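Local coordinates for fiber protein (Human adenovirus 14, PDB 3F0Y), which forms the trimeric knob of the adenovirus fiber, the part with which the virus probably attaches to receptors on the host cell, at residues N27-D32 with S94-L99; D38-L43 with Y57-S62; L80-A85 with Y171-T176; F118-T123 with V158-R163. All blocks are in the same frame, centred on the assembly; numbering follows the deposited sequence.

How the contacts relate
The four contacts build the adenovirus fiber knob, a beta sandwich of two antiparallel sheets. Contact 2 joins strands 39-48 and 51-60 in one sheet. It is nested inside the loop closed by contact 1, whose 27-32 segment pairs with strand 39-48 through a bulge and carries 94-99 on its other side; their centres lie about 9 Å apart. Contact 3 pairs strands 73-82 and 171-180 of the other sheet, and contact 4, nested within its loop and centred about 7 Å away, ends strand 151-160. Contacts 2 and 3 lie about 18 Å apart, centre to centre, yet meet through L41, L43 and L80. Contacts 2 and 4 lie beside neighbouring subunits in the trimer.

Contact 1 of 4, residues N27-D32 with S94-L99; sequences NCQMMD and SLKTPL
Two backbone hydrogen bonds, from K96 and Q29, hold these segments together. K96 N lies 2.8 Å from N27 O and approaches nearly along the C=O axis. Q29 N reaches S94 O at 2.9 Å, tilted 31° from the carbonyl plane. Successive residues thus meet this one carbonyl, Q29 by its hydrogen bond and C28 by a weaker CA-H...O contact from CA.

The two bonds flank C28 and L95, which form a single beta bridge between loops running in nearly opposite directions. N27 and C28 both face C39 in a classic beta bulge, so the 27-32 loop lies edge to edge between strand 39-48 of the knob's sandwich and the 94-99 loop.

Van der Waals contact centres on L95 CD1, which rests 3.4 Å from N27 O and 3.6 Å from N27 ND2 as the two side chains cross obliquely. A branched apolar side chain suits this buried place, where L95 also meets L41 and L80. With chi1 at 65°, N27 CG sits between its own backbone N and carbonyl carbon, and OD1 accepts a bond from L41 N; asparagine thereby serves the strand while its amide flanks the leucine. C28 SG comes within 3.8 Å of S94 CB; a small, weakly polar side chain suits this buried spot, where it also touches C39 and L41.

To complete the contact, a water donates to Q29 O and M30 O and bonds S94 OG, itself bonded to E79 N. K96 skirts Q29, with K96 CE 4.2 Å from Q29 CB, while NZ bonds S93 O and T90 O.

Contact 2 of 4, residues D38-L43 with Y57-S62; sequences DCKLIL and YVIGVS
I42 lies over one face of the Y57 ring, its CB 3.6 Å from the ring centroid and 18° off the ring normal, a CH-pi contact. Its two branches spread over the same face: CG2 comes within 3.3 Å of Y57 CE1, and CG1 lies 3.6 Å from Y57 CE2. I59 CD1 extends this apolar row to I42 CG1; Y57 packs on I204 and I59 on E135, both of the second subunit.

Beneath these side chains runs an antiparallel hairpin of strands 39-48 and 51-60, with K40-I59 and I42-Y57 as hydrogen-bonded pairs, each bonded in both directions. On the other face L41 CD1 meets V58 CG1 at 3.9 Å, and both residues pack on W177. There G60, with no side chain, brings its CA to 4.0 Å from C39 CB.

Where strand 39-48 begins and 51-60 ends, D38 O accepts both V61 N and S62 N from the same face of its carbonyl plane. D38 OD1 bonds M30 N, and OD2 bonds M31 N and S34 OG. S62 OG, 3.3 Å from D38 CB, caps the following helix by bonding F65 N, a role serine's short hydroxyl suits.

Contact 3 of 4, residues L80-A85 with Y171-T176; sequences LFFDSA and YCIRIT
F81 and C172 have chi1 values of -59° and -47°, which set F81 CG and C172 SG anti to their own carbonyl carbons; the sulfur meets the ring at its edge, 4.9 Å from the centroid. R174, extended from CG to NE, brings NH2 to the same ring's edge, in plane and 3.3 Å from F81 CE2. The guanidinium is turned 77° to the ring. NE forms a salt bridge with E79, and NH1 bonds R163 O; arginine's several N-H groups suit this buried place.

On the opposite face of the sheet, L80 CB lies 4.2 Å from I173 CB, and F82 CE1 4.1 Å from I173 CD1. These apolar side chains suit the buried side of the sheet. Y171 turns its ring edge to D83 O, CD1 being 3.5 Å away, and a water donates to S84 O and to the tyrosine OH, which also bonds E206.

Backbone bonds in both directions join L80 with I173 and F82 with Y171, flanking the non-hydrogen-bonded pair F81-C172. Strand 73-82 is the outermost of its sheet within the chain, 171-180 lies between it and 151-160, and L80 packs on L41 and L43 of strand 39-48 in the facing sheet.

Contact 4 of 4, residues F118-T123 with V158-R163; sequences FMPSTT and VMLNQR
P120 meets L160 and N161 in a small, buried loop-to-strand contact at the end of strand 151-160, in the sheet of the knob's beta sandwich that also holds strands 137-145 and 171-180. The strand ends at L160, and N161 follows with a positive phi of 54°, a backbone shape asparagine tolerates better than most residues; R163 N bonds back to N161 O, closing a classic gamma turn at Q162.

The apolar half rests on the proline ring. P120 CB sits 4.0 Å from L160 CB and at nearly the same distance from both methyls of L160, so the leucine spreads around a single carbon. The apolar proline ring and the branched leucine suit a buried site that Y203 of strand 199-204 also covers.

The polar half belongs to the N161 side chain, whose amide uses both of its ends. OD1 accepts a hydrogen bond from C172 N while ND2 donates to Y125 O and to P120 O, so one amide ties strand 171-180 to the 118-123 loop. P120 CG comes to 3.5 Å from N161 OD1. T122 crosses N161 at about a right angle, its CG2 lying 3.8 Å from N161 ND2. T123 packs on Q105 of the third subunit.

In the bond across the contact, N161 ND2 lies 3.2 Å from P120 O. The oxygen is close to the plane of the amide, but ND2 stands well above the plane of the proline carbonyl, 63° out of it.

Contact 1 of 4, residues N27-D32 with S94-L99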
loop_
_atom_site.group_PDB
_atom_site.type_symbol
_atom_site.label_atom_id
_atom_site.label_comp_id
_atom_site.label_asym_id
_atom_site.label_seq_id
_atom_site.Cartn_x
_atom_site.Cartn_y
_atom_site.Cartn_z
ATOM N N ASN A 27 -2.074 9.674 -23.869
ATOM C CA ASN A 27 -2.937 8.515 -24.110
ATOM C C ASN A 27 -4.312 8.655 -23.459
ATOM O O ASN A 27 -5.133 7.739 -23.530
ATOM C CB ASN A 27 -2.255 7.231 -23.610
ATOM C CG ASN A 27 -2.059 7.209 -22.095
ATOM O OD1 ASN A 27 -2.408 8.158 -21.395
ATOM N ND2 ASN A 27 -1.491 6.120 -21.589
ATOM N N CYS A 28 -4.558 9.805 -22.836
ATOM C CA CYS A 28 -5.735 9.989 -21.999
ATOM C C CYS A 28 -6.343 11.379 -22.175
ATOM O O CYS A 28 -5.624 12.378 -22.216
ATOM C CB CYS A 28 -5.352 9.764 -20.535
ATOM S SG CYS A 28 -6.702 9.938 -19.360
ATOM N N GLN A 29 -7.668 11.425 -22.294
ATOM C CA GLN A 29 -8.413 12.681 -22.292
ATOM C C GLN A 29 -9.126 12.818 -20.947
ATOM O O GLN A 29 -10.243 12.329 -20.767
ATOM C CB GLN A 29 -9.414 12.727 -23.450
ATOM C CG GLN A 29 -10.160 14.055 -23.561
ATOM C CD GLN A 29 -11.034 14.148 -24.799
ATOM O OE1 GLN A 29 -10.773 13.501 -25.814
ATOM N NE2 GLN A 29 -12.080 14.963 -24.720
ATOM N N MET A 30 -8.456 13.476 -20.006
ATOM C CA MET A 30 -8.959 13.622 -18.644
ATOM C C MET A 30 -10.065 14.672 -18.538
ATOM O O MET A 30 -11.121 14.408 -17.965
ATOM C CB MET A 30 -7.809 13.990 -17.702
ATOM C CG MET A 30 -8.137 13.824 -16.230
ATOM S SD MET A 30 -8.210 12.098 -15.731
ATOM C CE MET A 30 -6.465 11.701 -15.656
ATOM N N MET A 31 -9.818 15.860 -19.083
ATOM C CA MET A 31 -10.737 16.987 -18.912
ATOM C C MET A 31 -11.877 16.957 -19.928
ATOM O O MET A 31 -11.682 16.577 -21.085
ATOM C CB MET A 31 -9.985 18.310 -19.037
ATOM C CG MET A 31 -8.843 18.464 -18.056
ATOM S SD MET A 31 -8.072 20.087 -18.150
ATOM C CE MET A 31 -7.386 20.060 -19.799
ATOM N N ASP A 32 -13.060 17.374 -19.486
ATOM C CA ASP A 32 -14.236 17.440 -20.354
ATOM C C ASP A 32 -14.050 18.522 -21.421
ATOM O O ASP A 32 -14.451 18.343 -22.575
ATOM C CB ASP A 32 -15.501 17.716 -19.527
ATOM C CG ASP A 32 -16.771 17.200 -20.197
ATOM O OD1 ASP A 32 -16.882 17.278 -21.439
ATOM O OD2 ASP A 32 -17.668 16.717 -19.471
ATOM N N SER A 94 -11.707 7.511 -20.453
ATOM C CA SER A 94 -10.733 8.596 -20.489
ATOM C C SER A 94 -9.459 8.135 -21.191
ATOM O O SER A 94 -8.890 8.865 -22.005
ATOM C CB SER A 94 -10.406 9.063 -19.070
ATOM O OG SER A 94 -11.591 9.338 -18.347
ATOM N N LEU A 95 -9.023 6.919 -20.865
ATOM C CA LEU A 95 -7.871 6.295 -21.509
ATOM C C LEU A 95 -8.265 5.840 -22.910
ATOM O O LEU A 95 -9.225 5.088 -23.073
ATOM C CB LEU A 95 -7.383 5.100 -20.684
ATOM C CG LEU A 95 -6.156 4.332 -21.185
ATOM C CD1 LEU A 95 -4.922 5.218 -21.238
ATOM C CD2 LEU A 95 -5.910 3.118 -20.298
ATOM N N LYS A 96 -7.516 6.297 -23.911
ATOM C CA LYS A 96 -7.857 6.064 -25.317
ATOM C C LYS A 96 -6.989 5.004 -25.996
ATOM O O LYS A 96 -7.219 4.670 -27.158
ATOM C CB LYS A 96 -7.767 7.380 -26.096
ATOM C CG LYS A 96 -8.659 8.491 -25.549
ATOM C CD LYS A 96 -10.114 8.055 -25.468
ATOM C CE LYS A 96 -11.037 9.208 -25.147
ATOM N NZ LYS A 96 -12.450 8.744 -25.094
ATOM N N THR A 97 -5.999 4.486 -25.271
ATOM C CA THR A 97 -5.147 3.409 -25.759
ATOM C C THR A 97 -5.396 2.167 -24.903
ATOM O O THR A 97 -5.314 2.244 -23.677
ATOM C CB THR A 97 -3.662 3.791 -25.668
ATOM O OG1 THR A 97 -3.435 5.006 -26.394
ATOM C CG2 THR A 97 -2.783 2.686 -26.242
ATOM N N PRO A 98 -5.701 1.018 -25.540
ATOM C CA PRO A 98 -5.921 -0.202 -24.762
ATOM C C PRO A 98 -4.714 -0.593 -23.913
ATOM O O PRO A 98 -3.576 -0.277 -24.266
ATOM C CB PRO A 98 -6.172 -1.267 -25.834
ATOM C CG PRO A 98 -6.577 -0.523 -27.041
ATOM C CD PRO A 98 -5.865 0.783 -26.985
ATOM N N LEU A 99 -4.973 -1.266 -22.799
ATOM C CA LEU A 99 -3.910 -1.823 -21.977
ATOM C C LEU A 99 -3.425 -3.125 -22.604
ATOM O O LEU A 99 -4.173 -3.798 -23.318
ATOM C CB LEU A 99 -4.408 -2.101 -20.557
ATOM C CG LEU A 99 -4.996 -0.923 -19.778
ATOM C CD1 LEU A 99 -5.675 -1.422 -18.511
ATOM C CD2 LEU A 99 -3.920 0.105 -19.451
HETATM O O HOH W 1 -12.272 11.824 -19.092
#

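Contact 2 of 4, residues D38-L43 with Y57-S62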
loop_
_atom_site.group_PDB
_atom_site.type_symbol
_atom_site.label_atom_id
_atom_site.label_comp_id
_atom_site.label_asym_id
_atom_site.label_seq_id
_atom_site.Cartn_x
_atom_site.Cartn_y
_atom_site.Cartn_z
ATOM N N ASP A 38 -5.123 14.929 -23.356
ATOM C CA ASP A 38 -4.512 16.046 -22.630
ATOM C C ASP A 38 -3.472 15.617 -21.588
ATOM O O ASP A 38 -2.845 16.467 -20.957
ATOM C CB ASP A 38 -5.596 16.919 -21.976
ATOM C CG ASP A 38 -6.564 16.122 -21.109
ATOM O OD1 ASP A 38 -6.259 14.961 -20.757
ATOM O OD2 ASP A 38 -7.640 16.660 -20.781
ATOM N N CYS A 39 -3.285 14.310 -21.408
ATOM C CA CYS A 39 -2.325 13.807 -20.427
ATOM C C CYS A 39 -1.937 12.355 -20.684
ATOM O O CYS A 39 -2.550 11.665 -21.502
ATOM C CB CYS A 39 -2.894 13.933 -19.010
ATOM S SG CYS A 39 -4.287 12.838 -18.677
ATOM N N LYS A 40 -0.906 11.908 -19.975
ATOM C CA LYS A 40 -0.513 10.506 -19.968
ATOM C C LYS A 40 -1.021 9.869 -18.679
ATOM O O LYS A 40 -0.604 10.258 -17.587
ATOM C CB LYS A 40 1.007 10.369 -20.035
ATOM C CG LYS A 40 1.663 11.088 -21.198
ATOM C CD LYS A 40 3.176 11.029 -21.080
ATOM C CE LYS A 40 3.855 11.914 -22.113
ATOM N NZ LYS A 40 5.330 11.718 -22.112
ATOM N N LEU A 41 -1.938 8.912 -18.806
ATOM C CA LEU A 41 -2.364 8.104 -17.669
ATOM C C LEU A 41 -1.425 6.912 -17.586
ATOM O O LEU A 41 -1.349 6.109 -18.518
ATOM C CB LEU A 41 -3.810 7.631 -17.839
ATOM C CG LEU A 41 -4.402 6.787 -16.703
ATOM C CD1 LEU A 41 -4.544 7.612 -15.430
ATOM C CD2 LEU A 41 -5.744 6.202 -17.116
ATOM N N ILE A 42 -0.693 6.816 -16.480
ATOM C CA ILE A 42 0.168 5.674 -16.218
ATOM C C ILE A 42 -0.593 4.746 -15.275
ATOM O O ILE A 42 -0.829 5.088 -14.117
ATOM C CB ILE A 42 1.515 6.092 -15.586
ATOM C CG1 ILE A 42 2.156 7.243 -16.371
ATOM C CG2 ILE A 42 2.466 4.903 -15.529
ATOM C CD1 ILE A 42 2.416 6.933 -17.832
ATOM N N LEU A 43 -1.005 3.591 -15.791
ATOM C CA LEU A 43 -1.772 2.625 -15.015
ATOM C C LEU A 43 -1.127 1.256 -15.135
ATOM O O LEU A 43 -0.872 0.786 -16.241
ATOM C CB LEU A 43 -3.216 2.559 -15.516
ATOM C CG LEU A 43 -4.135 1.582 -14.778
ATOM C CD1 LEU A 43 -4.269 1.971 -13.307
ATOM C CD2 LEU A 43 -5.497 1.515 -15.449
ATOM N N TYR A 57 -0.917 6.946 -11.810
ATOM C CA TYR A 57 -0.649 8.378 -11.730
ATOM C C TYR A 57 -0.821 9.025 -13.094
ATOM O O TYR A 57 -0.986 8.338 -14.105
ATOM C CB TYR A 57 0.743 8.671 -11.156
ATOM C CG TYR A 57 1.912 8.104 -11.931
ATOM C CD1 TYR A 57 2.212 6.748 -11.880
ATOM C CD2 TYR A 57 2.738 8.930 -12.691
ATOM C CE1 TYR A 57 3.290 6.224 -12.578
ATOM C CE2 TYR A 57 3.821 8.415 -13.392
ATOM C CZ TYR A 57 4.091 7.060 -13.330
ATOM O OH TYR A 57 5.159 6.534 -14.017
ATOM N N VAL A 58 -0.801 10.353 -13.109
ATOM C CA VAL A 58 -0.990 11.109 -14.336
ATOM C C VAL A 58 0.208 12.012 -14.593
ATOM O O VAL A 58 0.803 12.551 -13.662
ATOM C CB VAL A 58 -2.286 11.951 -14.291
ATOM C CG1 VAL A 58 -3.488 11.053 -14.057
ATOM C CG2 VAL A 58 -2.207 13.020 -13.216
ATOM N N ILE A 59 0.570 12.143 -15.866
ATOM C CA ILE A 59 1.582 13.097 -16.294
ATOM C C ILE A 59 0.910 14.026 -17.296
ATOM O O ILE A 59 0.502 13.595 -18.375
ATOM C CB ILE A 59 2.792 12.404 -16.945
ATOM C CG1 ILE A 59 3.398 11.373 -15.989
ATOM C CG2 ILE A 59 3.842 13.433 -17.351
ATOM C CD1 ILE A 59 4.434 10.491 -16.629
ATOM N N GLY A 60 0.772 15.292 -16.919
ATOM C CA GLY A 60 0.045 16.260 -17.728
ATOM C C GLY A 60 0.784 16.638 -18.997
ATOM O O GLY A 60 2.015 16.686 -19.018
ATOM N N VAL A 61 0.023 16.905 -20.055
ATOM C CA VAL A 61 0.589 17.265 -21.355
ATOM C C VAL A 61 0.030 18.594 -21.861
ATOM O O VAL A 61 0.797 19.497 -22.194
ATOM C CB VAL A 61 0.331 16.161 -22.400
ATOM C CG1 VAL A 61 0.841 16.586 -23.770
ATOM C CG2 VAL A 61 0.989 14.854 -21.958
ATOM N N SER A 62 -1.297 18.715 -21.911
ATOM C CA SER A 62 -1.935 19.939 -22.404
ATOM C C SER A 62 -1.724 21.096 -21.429
ATOM O O SER A 62 -1.602 20.890 -20.219
ATOM C CB SER A 62 -3.433 19.726 -22.659
ATOM O OG SER A 62 -4.199 19.865 -21.473
#

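Contact 3 of 4, residues L80-A85 with Y171-T176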
loop_
_atom_site.group_PDB
_atom_site.type_symbol
_atom_site.label_atom_id
_atom_site.label_comp_id
_atom_site.label_asym_id
_atom_site.label_seq_id
_atom_site.Cartn_x
_atom_site.Cartn_y
_atom_site.Cartn_z
ATOM N N LEU A 80 -12.546 4.453 -16.521
ATOM C CA LEU A 80 -12.097 3.318 -17.320
ATOM C C LEU A 80 -13.218 2.292 -17.400
ATOM O O LEU A 80 -13.611 1.713 -16.389
ATOM C CB LEU A 80 -10.842 2.691 -16.708
ATOM C CG LEU A 80 -9.705 3.655 -16.352
ATOM C CD1 LEU A 80 -8.543 2.886 -15.751
ATOM C CD2 LEU A 80 -9.252 4.459 -17.565
ATOM N N PHE A 81 -13.733 2.086 -18.609
ATOM C CA PHE A 81 -14.812 1.139 -18.853
ATOM C C PHE A 81 -14.282 -0.046 -19.646
ATOM O O PHE A 81 -13.515 0.126 -20.595
ATOM C CB PHE A 81 -15.952 1.819 -19.610
ATOM C CG PHE A 81 -16.537 2.997 -18.881
ATOM C CD1 PHE A 81 -16.243 4.294 -19.274
ATOM C CD2 PHE A 81 -17.360 2.805 -17.783
ATOM C CE1 PHE A 81 -16.774 5.380 -18.593
ATOM C CE2 PHE A 81 -17.896 3.883 -17.099
ATOM C CZ PHE A 81 -17.603 5.175 -17.504
ATOM N N PHE A 82 -14.695 -1.245 -19.243
ATOM C CA PHE A 82 -14.231 -2.481 -19.863
ATOM C C PHE A 82 -15.422 -3.354 -20.244
ATOM O O PHE A 82 -16.433 -3.382 -19.541
ATOM C CB PHE A 82 -13.319 -3.248 -18.903
ATOM C CG PHE A 82 -12.162 -2.440 -18.383
ATOM C CD1 PHE A 82 -12.316 -1.615 -17.276
ATOM C CD2 PHE A 82 -10.914 -2.518 -18.988
ATOM C CE1 PHE A 82 -11.247 -0.869 -16.789
ATOM C CE2 PHE A 82 -9.840 -1.776 -18.505
ATOM C CZ PHE A 82 -10.008 -0.951 -17.406
ATOM N N ASP A 83 -15.292 -4.069 -21.359
ATOM C CA ASP A 83 -16.344 -4.983 -21.810
ATOM C C ASP A 83 -16.284 -6.306 -21.042
ATOM O O ASP A 83 -15.415 -6.494 -20.187
ATOM C CB ASP A 83 -16.269 -5.205 -23.333
ATOM C CG ASP A 83 -14.958 -5.831 -23.787
ATOM O OD1 ASP A 83 -14.299 -6.536 -22.992
ATOM O OD2 ASP A 83 -14.592 -5.621 -24.962
ATOM N N SER A 84 -17.204 -7.219 -21.359
ATOM C CA SER A 84 -17.311 -8.506 -20.665
ATOM C C SER A 84 -16.054 -9.384 -20.749
ATOM O O SER A 84 -15.888 -10.298 -19.943
ATOM C CB SER A 84 -18.518 -9.291 -21.192
ATOM O OG SER A 84 -18.381 -9.566 -22.575
ATOM N N ALA A 85 -15.186 -9.110 -21.722
ATOM C CA ALA A 85 -13.907 -9.813 -21.858
ATOM C C ALA A 85 -12.756 -9.118 -21.120
ATOM O O ALA A 85 -11.617 -9.587 -21.169
ATOM C CB ALA A 85 -13.559 -9.977 -23.334
ATOM N N TYR A 171 -17.353 -3.789 -16.605
ATOM C CA TYR A 171 -16.505 -3.402 -15.474
ATOM C C TYR A 171 -16.118 -1.934 -15.557
ATOM O O TYR A 171 -15.940 -1.394 -16.652
ATOM C CB TYR A 171 -15.244 -4.267 -15.425
ATOM C CG TYR A 171 -15.534 -5.746 -15.486
ATOM C CD1 TYR A 171 -15.473 -6.438 -16.693
ATOM C CD2 TYR A 171 -15.897 -6.449 -14.342
ATOM C CE1 TYR A 171 -15.749 -7.795 -16.755
ATOM C CE2 TYR A 171 -16.177 -7.804 -14.395
ATOM C CZ TYR A 171 -16.103 -8.472 -15.602
ATOM O OH TYR A 171 -16.383 -9.815 -15.651
ATOM N N CYS A 172 -15.988 -1.293 -14.395
ATOM C CA CYS A 172 -15.634 0.123 -14.323
ATOM C C CYS A 172 -14.597 0.395 -13.241
ATOM O O CYS A 172 -14.657 -0.173 -12.146
ATOM C CB CYS A 172 -16.872 0.977 -14.033
ATOM S SG CYS A 172 -18.306 0.590 -15.034
ATOM N N ILE A 173 -13.648 1.268 -13.566
ATOM C CA ILE A 173 -12.745 1.853 -12.587
ATOM C C ILE A 173 -12.765 3.359 -12.814
ATOM O O ILE A 173 -12.359 3.837 -13.870
ATOM C CB ILE A 173 -11.301 1.329 -12.742
ATOM C CG1 ILE A 173 -11.256 -0.198 -12.632
ATOM C CG2 ILE A 173 -10.396 1.954 -11.690
ATOM C CD1 ILE A 173 -9.880 -0.784 -12.883
ATOM N N ARG A 174 -13.270 4.097 -11.830
ATOM C CA ARG A 174 -13.315 5.552 -11.894
ATOM C C ARG A 174 -12.400 6.112 -10.816
ATOM O O ARG A 174 -12.652 5.924 -9.630
ATOM C CB ARG A 174 -14.740 6.053 -11.676
ATOM C CG ARG A 174 -15.724 5.651 -12.762
ATOM C CD ARG A 174 -17.051 6.356 -12.553
ATOM N NE ARG A 174 -18.014 6.117 -13.629
ATOM C CZ ARG A 174 -18.942 5.160 -13.634
ATOM N NH1 ARG A 174 -19.050 4.299 -12.627
ATOM N NH2 ARG A 174 -19.770 5.065 -14.667
ATOM N N ILE A 175 -11.337 6.790 -11.240
ATOM C CA ILE A 175 -10.339 7.335 -10.325
ATOM C C ILE A 175 -10.429 8.854 -10.346
ATOM O O ILE A 175 -10.183 9.475 -11.377
ATOM C CB ILE A 175 -8.910 6.912 -10.728
ATOM C CG1 ILE A 175 -8.840 5.402 -10.984
ATOM C CG2 ILE A 175 -7.917 7.308 -9.648
ATOM C CD1 ILE A 175 -7.525 4.951 -11.587
ATOM N N THR A 176 -10.785 9.442 -9.205
ATOM C CA THR A 176 -10.969 10.886 -9.093
ATOM C C THR A 176 -9.881 11.506 -8.228
ATOM O O THR A 176 -9.758 11.178 -7.049
ATOM C CB THR A 176 -12.336 11.232 -8.470
ATOM O OG1 THR A 176 -13.384 10.733 -9.307
ATOM C CG2 THR A 176 -12.496 12.745 -8.310
HETATM O O HOH W 2 -17.715 -10.581 -17.735
#

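Contact 4 of 4, residues F118-T123 with V158-R163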
loop_
_atom_site.group_PDB
_atom_site.type_symbol
_atom_site.label_atom_id
_atom_site.label_comp_id
_atom_site.label_asym_id
_atom_site.label_seq_id
_atom_site.Cartn_x
_atom_site.Cartn_y
_atom_site.Cartn_z
ATOM N N PHE A 118 -8.150 -9.359 -14.481
ATOM C CA PHE A 118 -7.607 -8.090 -13.989
ATOM C C PHE A 118 -8.722 -7.168 -13.493
ATOM O O PHE A 118 -8.449 -6.155 -12.853
ATOM C CB PHE A 118 -6.819 -7.367 -15.084
ATOM C CG PHE A 118 -5.488 -7.988 -15.386
ATOM C CD1 PHE A 118 -5.354 -8.915 -16.413
ATOM C CD2 PHE A 118 -4.366 -7.636 -14.654
ATOM C CE1 PHE A 118 -4.117 -9.484 -16.696
ATOM C CE2 PHE A 118 -3.131 -8.199 -14.930
ATOM C CZ PHE A 118 -3.005 -9.124 -15.951
ATOM N N MET A 119 -9.971 -7.519 -13.793
ATOM C CA MET A 119 -11.108 -6.641 -13.530
ATOM C C MET A 119 -11.533 -6.657 -12.069
ATOM O O MET A 119 -11.317 -7.646 -11.369
ATOM C CB MET A 119 -12.303 -7.058 -14.386
ATOM C CG MET A 119 -12.071 -6.956 -15.882
ATOM S SD MET A 119 -11.812 -5.253 -16.399
ATOM C CE MET A 119 -10.026 -5.158 -16.408
ATOM N N PRO A 120 -12.161 -5.560 -11.607
ATOM C CA PRO A 120 -12.745 -5.555 -10.269
ATOM C C PRO A 120 -13.933 -6.507 -10.189
ATOM O O PRO A 120 -14.826 -6.456 -11.038
ATOM C CB PRO A 120 -13.195 -4.101 -10.082
ATOM C CG PRO A 120 -13.388 -3.583 -11.453
ATOM C CD PRO A 120 -12.363 -4.273 -12.299
ATOM N N SER A 121 -13.919 -7.379 -9.184
ATOM C CA SER A 121 -14.966 -8.375 -8.999
ATOM C C SER A 121 -16.347 -7.736 -8.897
ATOM O O SER A 121 -16.553 -6.815 -8.108
ATOM C CB SER A 121 -14.693 -9.199 -7.734
ATOM O OG SER A 121 -15.832 -9.954 -7.363
ATOM N N THR A 122 -17.289 -8.230 -9.695
ATOM C CA THR A 122 -18.684 -7.801 -9.590
ATOM C C THR A 122 -19.346 -8.398 -8.347
ATOM O O THR A 122 -20.395 -7.926 -7.915
ATOM C CB THR A 122 -19.499 -8.177 -10.843
ATOM O OG1 THR A 122 -19.386 -9.582 -11.091
ATOM C CG2 THR A 122 -18.996 -7.405 -12.056
ATOM N N THR A 123 -18.734 -9.436 -7.779
ATOM C CA THR A 123 -19.190 -10.002 -6.514
ATOM C C THR A 123 -18.760 -9.117 -5.348
ATOM O O THR A 123 -19.541 -8.885 -4.436
ATOM C CB THR A 123 -18.661 -11.433 -6.303
ATOM O OG1 THR A 123 -19.015 -12.242 -7.431
ATOM C CG2 THR A 123 -19.252 -12.047 -5.041
ATOM N N VAL A 158 -11.503 6.241 -5.577
ATOM C CA VAL A 158 -11.723 5.235 -6.603
ATOM C C VAL A 158 -13.086 4.600 -6.369
ATOM O O VAL A 158 -13.418 4.237 -5.241
ATOM C CB VAL A 158 -10.631 4.147 -6.574
ATOM C CG1 VAL A 158 -10.912 3.074 -7.621
ATOM C CG2 VAL A 158 -9.262 4.762 -6.789
ATOM N N MET A 159 -13.884 4.499 -7.428
ATOM C CA MET A 159 -15.126 3.743 -7.377
ATOM C C MET A 159 -15.035 2.610 -8.385
ATOM O O MET A 159 -14.782 2.839 -9.567
ATOM C CB MET A 159 -16.341 4.621 -7.680
ATOM C CG MET A 159 -17.665 3.930 -7.362
ATOM S SD MET A 159 -19.123 4.962 -7.609
ATOM C CE MET A 159 -19.159 5.074 -9.396
ATOM N N LEU A 160 -15.229 1.388 -7.903
ATOM C CA LEU A 160 -15.204 0.207 -8.752
ATOM C C LEU A 160 -16.627 -0.183 -9.116
ATOM O O LEU A 160 -17.491 -0.266 -8.246
ATOM C CB LEU A 160 -14.514 -0.947 -8.028
ATOM C CG LEU A 160 -13.093 -0.651 -7.546
ATOM C CD1 LEU A 160 -12.533 -1.838 -6.785
ATOM C CD2 LEU A 160 -12.191 -0.283 -8.711
ATOM N N ASN A 161 -16.860 -0.416 -10.406
ATOM C CA ASN A 161 -18.165 -0.839 -10.911
ATOM C C ASN A 161 -19.290 0.121 -10.487
ATOM O O ASN A 161 -19.289 1.274 -10.914
ATOM C CB ASN A 161 -18.433 -2.295 -10.507
ATOM C CG ASN A 161 -17.428 -3.260 -11.119
ATOM O OD1 ASN A 161 -16.807 -2.962 -12.139
ATOM N ND2 ASN A 161 -17.264 -4.421 -10.496
ATOM N N GLN A 162 -20.226 -0.345 -9.657
ATOM C CA GLN A 162 -21.341 0.467 -9.140
ATOM C C GLN A 162 -22.383 0.840 -10.196
ATOM O O GLN A 162 -23.557 0.488 -10.062
ATOM C CB GLN A 162 -20.837 1.729 -8.414
ATOM C CG GLN A 162 -21.942 2.628 -7.861
ATOM C CD GLN A 162 -22.973 1.870 -7.052
ATOM O OE1 GLN A 162 -22.630 1.123 -6.138
ATOM N NE2 GLN A 162 -24.247 2.057 -7.384
ATOM N N ARG A 163 -21.968 1.569 -11.227
ATOM C CA ARG A 163 -22.904 2.014 -12.253
ATOM C C ARG A 163 -22.275 1.946 -13.648
ATOM O O ARG A 163 -21.153 2.402 -13.862
ATOM C CB ARG A 163 -23.446 3.412 -11.899
ATOM C CG ARG A 163 -23.024 4.575 -12.785
ATOM C CD ARG A 163 -23.523 5.903 -12.213
ATOM N NE ARG A 163 -22.434 6.686 -11.630
ATOM C CZ ARG A 163 -21.634 7.506 -12.314
ATOM N NH1 ARG A 163 -21.784 7.674 -13.625
ATOM N NH2 ARG A 163 -20.673 8.166 -11.681
#